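Local coordinates for VWFA domain-containing protein (Alicyclobacillus acidocaldarius subsp. acidocaldarius, PDB 3RAG), which is of unknown function but, as a von Willebrand factor A-like protein with a bound sodium ion, probably takes part in metal-dependent binding of a partner, at residues E7-Q12 and A134-V139; M70-Q75 and Q84-Q89; L161-K166 and S194-V199. All blocks are in the same frame, centred on the assembly; numbering follows the deposited sequence.

Contact 1: E7-Q12 and A134-V139; sequences EATIRQ and ALHLVV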
loop_
_atom_site.group_PDB
_atom_site.type_symbol
_atom_site.label_atom_id
_atom_site.label_comp_id
_atom_site.label_asym_id
_atom_site.label_seq_id
_atom_site.Cartn_x
_atom_site.Cartn_y
_atom_site.Cartn_z
ATOM N N GLU A 7 -13.865 -9.034 10.504
ATOM C CA GLU A 7 -12.667 -9.859 10.531
ATOM C C GLU A 7 -11.787 -9.666 9.294
ATOM O O GLU A 7 -10.601 -9.973 9.324
ATOM C CB GLU A 7 -13.066 -11.329 10.672
ATOM C CG GLU A 7 -11.947 -12.278 11.070
ATOM C CD GLU A 7 -12.479 -13.639 11.522
ATOM O OE1 GLU A 7 -13.709 -13.758 11.731
ATOM O OE2 GLU A 7 -11.673 -14.588 11.669
ATOM N N ALA A 8 -12.369 -9.174 8.202
ATOM C CA ALA A 8 -11.655 -9.153 6.927
ATOM C C ALA A 8 -10.907 -7.830 6.687
ATOM O O ALA A 8 -10.758 -7.399 5.547
ATOM C CB ALA A 8 -12.605 -9.473 5.755
ATOM N N THR A 9 -10.430 -7.213 7.764
ATOM C CA THR A 9 -9.682 -5.945 7.660
ATOM C C THR A 9 -8.555 -6.049 6.639
ATOM O O THR A 9 -7.812 -7.030 6.627
ATOM C CB THR A 9 -9.109 -5.524 9.029
ATOM O OG1 THR A 9 -10.203 -5.275 9.913
ATOM C CG2 THR A 9 -8.236 -4.257 8.911
ATOM N N ILE A 10 -8.440 -5.042 5.773
ATOM C CA ILE A 10 -7.422 -5.057 4.724
ATOM C C ILE A 10 -6.207 -4.261 5.223
ATOM O O ILE A 10 -6.368 -3.215 5.834
ATOM C CB ILE A 10 -7.973 -4.453 3.425
ATOM C CG1 ILE A 10 -9.079 -5.356 2.853
ATOM C CG2 ILE A 10 -6.856 -4.274 2.385
ATOM C CD1 ILE A 10 -8.570 -6.656 2.194
ATOM N N ARG A 11 -5.006 -4.791 4.988
ATOM C CA ARG A 11 -3.772 -4.159 5.447
ATOM C C ARG A 11 -2.785 -4.058 4.289
ATOM O O ARG A 11 -2.386 -5.075 3.723
ATOM C CB ARG A 11 -3.156 -4.993 6.562
ATOM C CG ARG A 11 -4.045 -5.064 7.792
ATOM C CD ARG A 11 -3.432 -5.928 8.893
ATOM N NE ARG A 11 -4.290 -5.897 10.075
ATOM C CZ ARG A 11 -5.254 -6.780 10.302
ATOM N NH1 ARG A 11 -5.443 -7.767 9.444
ATOM N NH2 ARG A 11 -6.016 -6.686 11.382
ATOM N N GLN A 12 -2.399 -2.840 3.930
ATOM C CA GLN A 12 -1.576 -2.665 2.748
ATOM C C GLN A 12 -0.477 -1.673 3.012
ATOM O O GLN A 12 -0.640 -0.748 3.803
ATOM C CB GLN A 12 -2.409 -2.169 1.560
ATOM C CG GLN A 12 -3.348 -3.253 0.989
ATOM C CD GLN A 12 -4.035 -2.803 -0.291
ATOM O OE1 GLN A 12 -3.792 -1.696 -0.789
ATOM N NE2 GLN A 12 -4.900 -3.659 -0.826
ATOM N N ALA A 134 -12.675 -2.450 7.200
ATOM C CA ALA A 134 -11.683 -1.457 7.576
ATOM C C ALA A 134 -10.504 -1.582 6.606
ATOM O O ALA A 134 -10.188 -2.676 6.139
ATOM C CB ALA A 134 -11.234 -1.649 9.046
ATOM N N LEU A 135 -9.882 -0.452 6.283
ATOM C CA LEU A 135 -8.719 -0.447 5.412
ATOM C C LEU A 135 -7.604 0.222 6.180
ATOM O O LEU A 135 -7.731 1.389 6.577
ATOM C CB LEU A 135 -9.013 0.340 4.133
ATOM C CG LEU A 135 -7.804 0.640 3.235
ATOM C CD1 LEU A 135 -7.075 -0.651 2.885
ATOM C CD2 LEU A 135 -8.257 1.379 1.989
ATOM N N HIS A 136 -6.522 -0.512 6.422
ATOM C CA HIS A 136 -5.368 0.072 7.117
ATOM C C HIS A 136 -4.246 0.154 6.093
ATOM O O HIS A 136 -3.880 -0.848 5.517
ATOM C CB HIS A 136 -4.908 -0.806 8.277
ATOM C CG HIS A 136 -5.918 -0.938 9.366
ATOM N ND1 HIS A 136 -5.766 -1.825 10.412
ATOM C CD2 HIS A 136 -7.089 -0.296 9.579
ATOM C CE1 HIS A 136 -6.804 -1.724 11.222
ATOM N NE2 HIS A 136 -7.620 -0.801 10.742
ATOM N N LEU A 137 -3.712 1.349 5.886
ATOM C CA LEU A 137 -2.805 1.604 4.769
ATOM C C LEU A 137 -1.639 2.433 5.271
ATOM O O LEU A 137 -1.841 3.484 5.902
ATOM C CB LEU A 137 -3.550 2.423 3.700
ATOM C CG LEU A 137 -2.727 2.953 2.516
ATOM C CD1 LEU A 137 -2.120 1.835 1.703
ATOM C CD2 LEU A 137 -3.542 3.891 1.599
ATOM N N VAL A 138 -0.418 1.981 4.999
ATOM C CA VAL A 138 0.731 2.830 5.246
ATOM C C VAL A 138 1.319 3.199 3.901
ATOM O O VAL A 138 1.654 2.318 3.094
ATOM C CB VAL A 138 1.822 2.113 6.062
ATOM C CG1 VAL A 138 3.011 3.048 6.249
ATOM C CG2 VAL A 138 1.251 1.702 7.426
ATOM N N VAL A 139 1.430 4.499 3.644
ATOM C CA VAL A 139 2.032 4.963 2.399
ATOM C C VAL A 139 3.501 5.298 2.720
ATOM O O VAL A 139 3.758 6.124 3.613
ATOM C CB VAL A 139 1.302 6.222 1.890
ATOM C CG1 VAL A 139 1.946 6.708 0.601
ATOM C CG2 VAL A 139 -0.205 5.935 1.672
HETATM O O HOH W 1 -12.990 -4.842 8.837
HETATM O O HOH W 2 -3.555 -3.391 10.835
#
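The His136 ring carries CG2 of Thr9 over the centre of one face, a CH-pi contact in which CG2 lies 3.8 Å from the ring centroid and 13° off the normal. That methyl also sits above the centre of one face of the Arg11 guanidinium, so it serves two flat groups at once. At the edge of both, in plane, is one water, 2.7 Å from Arg11 NE, whose proton it accepts, and 2.7 Å from His136 ND1. Thr9 CG2 reaches the ring because it stands anti to the backbone N. An alanine in place of His136 would probably leave this methyl without the ring it covers, the water without its ND1 partner, and His228 without its edge-to-face mate.

Ile10 CG2 meets Leu135 CD1 at 3.7 Å on the other side of the sheet, which helices 79-106 and 151-165 cover. Four backbone bonds, from Ile10 N, His136 N, Gln12 N and Val138 N, tie the strands together, the shortest running 2.8 Å from His136 N to Ile10 O. With their axes 6° apart, these neighbouring parallel strands form the middle of the mixed, helix-covered sheet of a von Willebrand factor A-like alpha/beta fold.

Contact 2: M70-Q75 and Q84-Q89; sequences MCRIVQ and QMMTHQ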
loop_
_atom_site.group_PDB
_atom_site.type_symbol
_atom_site.label_atom_id
_atom_site.label_comp_id
_atom_site.label_asym_id
_atom_site.label_seq_id
_atom_site.Cartn_x
_atom_site.Cartn_y
_atom_site.Cartn_z
HETATM N N MSE A 70 0.986 -5.556 -6.349
HETATM C CA MSE A 70 1.134 -5.160 -7.753
HETATM C C MSE A 70 2.241 -4.142 -7.879
HETATM O O MSE A 70 2.481 -3.376 -6.947
HETATM C CB MSE A 70 -0.176 -4.501 -8.255
HETATM C CG MSE A 70 -1.319 -5.466 -8.530
HETATM SE SE MSE A 70 -2.838 -4.619 -9.088
HETATM C CE MSE A 70 -2.224 -3.138 -9.764
ATOM N N CYS A 71 2.895 -4.123 -9.036
ATOM C CA CYS A 71 3.845 -3.064 -9.364
ATOM C C CYS A 71 3.377 -2.377 -10.636
ATOM O O CYS A 71 3.071 -3.048 -11.640
ATOM C CB CYS A 71 5.257 -3.638 -9.577
ATOM S SG CYS A 71 6.441 -2.409 -10.185
ATOM N N ARG A 72 3.320 -1.049 -10.606
ATOM C CA ARG A 72 3.043 -0.285 -11.818
ATOM C C ARG A 72 4.090 0.821 -11.905
ATOM O O ARG A 72 4.571 1.298 -10.884
ATOM C CB ARG A 72 1.630 0.322 -11.775
ATOM C CG ARG A 72 0.517 -0.728 -11.888
ATOM C CD ARG A 72 0.551 -1.455 -13.233
ATOM N NE ARG A 72 -0.545 -2.428 -13.328
ATOM C CZ ARG A 72 -0.461 -3.714 -12.983
ATOM N NH1 ARG A 72 -1.519 -4.514 -13.116
ATOM N NH2 ARG A 72 0.672 -4.216 -12.513
ATOM N N ILE A 73 4.408 1.220 -13.127
ATOM C CA ILE A 73 5.458 2.189 -13.397
ATOM C C ILE A 73 4.833 3.309 -14.229
ATOM O O ILE A 73 4.342 3.065 -15.318
ATOM C CB ILE A 73 6.633 1.512 -14.124
ATOM C CG1 ILE A 73 7.245 0.434 -13.206
ATOM C CG2 ILE A 73 7.697 2.550 -14.520
ATOM C CD1 ILE A 73 8.224 -0.518 -13.923
ATOM N N VAL A 74 4.799 4.532 -13.697
ATOM C CA VAL A 74 3.947 5.549 -14.330
ATOM C C VAL A 74 4.584 6.918 -14.282
ATOM O O VAL A 74 5.460 7.167 -13.471
ATOM C CB VAL A 74 2.525 5.623 -13.688
ATOM C CG1 VAL A 74 1.787 4.271 -13.810
ATOM C CG2 VAL A 74 2.576 6.057 -12.211
ATOM N N GLN A 75 4.148 7.807 -15.167
ATOM C CA GLN A 75 4.580 9.200 -15.067
ATOM C C GLN A 75 3.922 9.879 -13.866
ATOM O O GLN A 75 2.890 9.412 -13.369
ATOM C CB GLN A 75 4.235 9.931 -16.357
ATOM C CG GLN A 75 4.991 9.362 -17.537
ATOM C CD GLN A 75 4.575 9.977 -18.858
ATOM O OE1 GLN A 75 3.393 10.231 -19.096
ATOM N NE2 GLN A 75 5.552 10.222 -19.728
ATOM N N GLN A 84 -4.993 4.682 -6.679
ATOM C CA GLN A 84 -6.382 4.326 -6.410
ATOM C C GLN A 84 -6.740 2.989 -7.077
ATOM O O GLN A 84 -7.304 2.101 -6.426
ATOM C CB GLN A 84 -7.325 5.451 -6.853
ATOM C CG GLN A 84 -7.106 6.763 -6.132
ATOM C CD GLN A 84 -7.942 7.892 -6.700
ATOM O OE1 GLN A 84 -9.041 7.670 -7.194
ATOM N NE2 GLN A 84 -7.419 9.113 -6.630
HETATM N N MSE A 85 -6.385 2.814 -8.355
HETATM C CA MSE A 85 -6.678 1.552 -9.035
HETATM C C MSE A 85 -6.027 0.365 -8.342
HETATM O O MSE A 85 -6.662 -0.685 -8.183
HETATM C CB MSE A 85 -6.231 1.566 -10.514
HETATM C CG MSE A 85 -6.379 0.214 -11.257
HETATM SE SE MSE A 85 -5.022 -1.014 -11.127
HETATM C CE MSE A 85 -3.708 -0.199 -12.040
HETATM N N MSE A 86 -4.753 0.497 -7.973
HETATM C CA MSE A 86 -4.039 -0.662 -7.448
HETATM C C MSE A 86 -4.626 -1.055 -6.105
HETATM O O MSE A 86 -4.763 -2.251 -5.814
HETATM C CB MSE A 86 -2.533 -0.384 -7.279
HETATM C CG MSE A 86 -1.745 -0.215 -8.579
HETATM SE SE MSE A 86 -0.044 0.444 -8.255
HETATM C CE MSE A 86 -0.003 0.478 -6.571
ATOM N N THR A 87 -4.936 -0.048 -5.289
ATOM C CA THR A 87 -5.427 -0.291 -3.928
ATOM C C THR A 87 -6.746 -1.048 -4.037
ATOM O O THR A 87 -6.938 -2.089 -3.402
ATOM C CB THR A 87 -5.600 1.024 -3.149
ATOM O OG1 THR A 87 -4.325 1.661 -3.039
ATOM C CG2 THR A 87 -6.139 0.778 -1.725
ATOM N N HIS A 88 -7.645 -0.549 -4.879
ATOM C CA HIS A 88 -8.914 -1.263 -5.088
ATOM C C HIS A 88 -8.773 -2.656 -5.712
ATOM O O HIS A 88 -9.415 -3.622 -5.262
ATOM C CB HIS A 88 -9.913 -0.385 -5.857
ATOM C CG HIS A 88 -10.508 0.703 -5.016
ATOM N ND1 HIS A 88 -11.413 0.451 -4.004
ATOM C CD2 HIS A 88 -10.315 2.044 -5.020
ATOM C CE1 HIS A 88 -11.757 1.589 -3.427
ATOM N NE2 HIS A 88 -11.106 2.572 -4.026
ATOM N N GLN A 89 -7.928 -2.793 -6.732
ATOM C CA GLN A 89 -7.813 -4.087 -7.368
ATOM C C GLN A 89 -7.195 -5.144 -6.446
ATOM O O GLN A 89 -7.652 -6.280 -6.422
ATOM C CB GLN A 89 -7.076 -3.960 -8.708
ATOM C CG GLN A 89 -6.979 -5.212 -9.500
ATOM C CD GLN A 89 -6.426 -4.946 -10.896
ATOM O OE1 GLN A 89 -6.478 -3.812 -11.390
ATOM N NE2 GLN A 89 -5.887 -5.987 -11.531
#
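Met70, a selenomethionine, reaches the helix because its SE continues fully extended from CG (chi2 179°), whereas Arg72 bends at chi2 (-64°), which swings CD out of line with the start of its side chain. Met86, also a selenomethionine, comes the other way from the helix: it and Arg72 slide past each other in opposite directions, with Met86 SE 3.9 Å from Arg72 CG and equally near its CB. Gln89 crosses Met70 at about a right angle, its amide carbon CD 4.0 Å from Met70 SE. Arg72 and Met85 likewise cross at about a right angle, and Met85 CE stands 4.1 Å from Arg72 NE. Met70 CE is modelled above the centre of one guanidinium face of Arg72 and 3.8 Å from Met85 SE, but its placement is doubtful because it lies too close to Met86 CG.

No hydrogen bond crosses between 70-75 and 84-89. The guanidinium turns back to its own strand instead: Arg72 NH2 donates to Cys71 O at 2.8 Å with an N-H...O angle of 155°. The oxygen lies close to the guanidinium plane, while the nitrogen stands above the carbonyl plane. This bond limits rotation of the group, and a glycerol, probably from the crystallisation liquor, is weakly hydrogen-bonded to the same NH2.

Met86 also packs on Asn42 and Ile44 of strand 40-46, to which strand 71-74 is hydrogen-bonded in parallel. Helix 79-106 thus folds back over the outer strands of the sheet that precede it, in one helical layer of the three-layer alpha/beta/alpha sandwich.

Contact 3: L161-K166 and S194-V199; sequences LALSLK and SSEVNV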
loop_
_atom_site.group_PDB
_atom_site.type_symbol
_atom_site.label_atom_id
_atom_site.label_comp_id
_atom_site.label_asym_id
_atom_site.label_seq_id
_atom_site.Cartn_x
_atom_site.Cartn_y
_atom_site.Cartn_z
ATOM N N LEU A 161 -5.503 10.297 -2.878
ATOM C CA LEU A 161 -5.762 8.892 -2.597
ATOM C C LEU A 161 -6.610 8.779 -1.345
ATOM O O LEU A 161 -7.625 8.078 -1.322
ATOM C CB LEU A 161 -4.445 8.121 -2.433
ATOM C CG LEU A 161 -4.502 6.662 -1.965
ATOM C CD1 LEU A 161 -5.262 5.786 -2.965
ATOM C CD2 LEU A 161 -3.057 6.146 -1.820
ATOM N N ALA A 162 -6.195 9.478 -0.292
ATOM C CA ALA A 162 -6.900 9.404 0.966
ATOM C C ALA A 162 -8.306 9.949 0.810
ATOM O O ALA A 162 -9.258 9.396 1.363
ATOM C CB ALA A 162 -6.131 10.164 2.075
ATOM N N LEU A 163 -8.443 11.044 0.064
ATOM C CA LEU A 163 -9.769 11.615 -0.128
ATOM C C LEU A 163 -10.678 10.629 -0.865
ATOM O O LEU A 163 -11.852 10.473 -0.515
ATOM C CB LEU A 163 -9.700 12.956 -0.859
ATOM C CG LEU A 163 -9.094 14.102 -0.036
ATOM C CD1 LEU A 163 -9.090 15.380 -0.848
ATOM C CD2 LEU A 163 -9.832 14.314 1.281
ATOM N N SER A 164 -10.140 9.950 -1.876
ATOM C CA SER A 164 -10.956 8.999 -2.635
ATOM C C SER A 164 -11.370 7.788 -1.788
ATOM O O SER A 164 -12.486 7.285 -1.910
ATOM C CB SER A 164 -10.223 8.530 -3.891
ATOM O OG SER A 164 -9.220 7.586 -3.550
ATOM N N LEU A 165 -10.469 7.312 -0.938
ATOM C CA LEU A 165 -10.773 6.176 -0.071
ATOM C C LEU A 165 -11.794 6.498 1.018
ATOM O O LEU A 165 -12.497 5.603 1.509
ATOM C CB LEU A 165 -9.487 5.603 0.550
ATOM C CG LEU A 165 -8.484 5.009 -0.443
ATOM C CD1 LEU A 165 -7.171 4.712 0.268
ATOM C CD2 LEU A 165 -9.017 3.727 -1.162
ATOM N N LYS A 166 -11.905 7.769 1.388
ATOM C CA LYS A 166 -12.802 8.166 2.461
ATOM C C LYS A 166 -14.274 8.018 2.049
ATOM O O LYS A 166 -15.153 8.013 2.892
ATOM C CB LYS A 166 -12.507 9.607 2.905
ATOM C CG LYS A 166 -12.799 9.884 4.377
ATOM C CD LYS A 166 -12.169 11.203 4.875
ATOM C CE LYS A 166 -12.771 12.418 4.175
ATOM N NZ LYS A 166 -12.413 13.712 4.841
ATOM N N SER A 194 -4.615 7.907 10.737
ATOM C CA SER A 194 -5.699 8.871 10.822
ATOM C C SER A 194 -6.667 8.626 9.675
ATOM O O SER A 194 -6.328 7.973 8.696
ATOM C CB SER A 194 -5.137 10.293 10.727
ATOM O OG SER A 194 -6.184 11.242 10.603
ATOM N N SER A 195 -7.875 9.158 9.781
ATOM C CA SER A 195 -8.824 9.048 8.685
ATOM C C SER A 195 -8.508 10.051 7.573
ATOM O O SER A 195 -9.111 10.004 6.515
ATOM C CB SER A 195 -10.249 9.287 9.193
ATOM O OG SER A 195 -10.279 10.490 9.931
ATOM N N GLU A 196 -7.595 10.982 7.831
ATOM C CA GLU A 196 -7.204 11.948 6.808
ATOM C C GLU A 196 -5.695 12.102 6.684
ATOM O O GLU A 196 -4.944 11.735 7.578
ATOM C CB GLU A 196 -7.839 13.318 7.068
ATOM C CG GLU A 196 -9.338 13.350 6.814
ATOM C CD GLU A 196 -9.839 14.736 6.463
ATOM O OE1 GLU A 196 -9.818 15.097 5.261
ATOM O OE2 GLU A 196 -10.245 15.467 7.393
ATOM N N VAL A 197 -5.270 12.658 5.562
ATOM C CA VAL A 197 -3.867 12.974 5.341
ATOM C C VAL A 197 -3.619 14.429 5.719
ATOM O O VAL A 197 -4.333 15.313 5.254
ATOM C CB VAL A 197 -3.490 12.738 3.873
ATOM C CG1 VAL A 197 -2.203 13.502 3.516
ATOM C CG2 VAL A 197 -3.333 11.258 3.627
ATOM N N ASN A 198 -2.621 14.659 6.577
ATOM C CA ASN A 198 -2.261 15.994 7.062
ATOM C C ASN A 198 -1.342 16.667 6.047
ATOM O O ASN A 198 -0.163 16.325 5.952
ATOM C CB ASN A 198 -1.525 15.845 8.397
ATOM C CG ASN A 198 -1.108 17.184 9.012
ATOM O OD1 ASN A 198 -0.933 18.183 8.319
ATOM N ND2 ASN A 198 -0.928 17.188 10.331
ATOM N N VAL A 199 -1.863 17.599 5.261
ATOM C CA VAL A 199 -1.048 18.109 4.163
ATOM C C VAL A 199 0.117 18.971 4.633
ATOM O O VAL A 199 1.184 18.930 4.027
ATOM C CB VAL A 199 -1.875 18.779 3.016
ATOM C CG1 VAL A 199 -3.371 18.583 3.223
ATOM C CG2 VAL A 199 -1.514 20.241 2.862
#
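Lys166 and Glu196 make a salt bridge on the surface of the alpha/beta/alpha sandwich, tying the C-terminal part of helix 151-165 to the loop that leads from strand 188-194 to helix 199-205. Lys166 NZ lies 3.0 Å from Glu196 OE1, and the hydrogen bond within the pair is weak. The side chains cross obliquely; Lys166 bends at chi3 (65°), while the Glu196 chain is extended beyond CG. Alongside, Lys166 CD comes within 3.7 Å of Ser195 O, a carbonyl that this contact buries and that has no partner in the model. Leu163 CD2 comes within 4.1 Å of Glu196 OE1, the same oxygen.

A second point of contact is apolar and tight: Ala162 CB and Val197 CG2 are 3.4 Å apart, closer than carbons usually pack. Val197 leans also on Val174 of strand 172-179, so the loop residue is wedged between helix and sheet.

Behind these contacts, the loop is shaped by an ST turn, in which Glu196 N donates to Ser194 OG at 3.1 Å with a nearly straight N-H...O angle of 175°. Further on, Asn198 caps helix 199-205, its OD1 accepting from Ala201 N. On the helix side, Leu161 O accepts from two donors, the backbone N of Leu165 at 3.0 Å and the hydroxyl OG of Ser164 at 2.8 Å.

How the contacts relate
Contact 1 is the buried one, contact 2 is partly buried, and contact 3 lies on the surface; their chemistry follows that order. The first is a strand ladder held by backbone bonds, the second relies on selenomethionine packing without a hydrogen bond across it, and the third pairs opposite charges beside a small apolar touch. Contacts 1 and 2 reach the same sheet, at its middle and at an outer strand. The three touch pairwise through helices 79-106 and 151-165, which pack beside each other on one face of the sheet: Leu165 of contact 3 packs on Leu135 and Leu137 of contact 1, while Gln84 and His88 of contact 2 rest on helix 151-165, where Gln84 CD lies 3.4 Å from Ser164 OG.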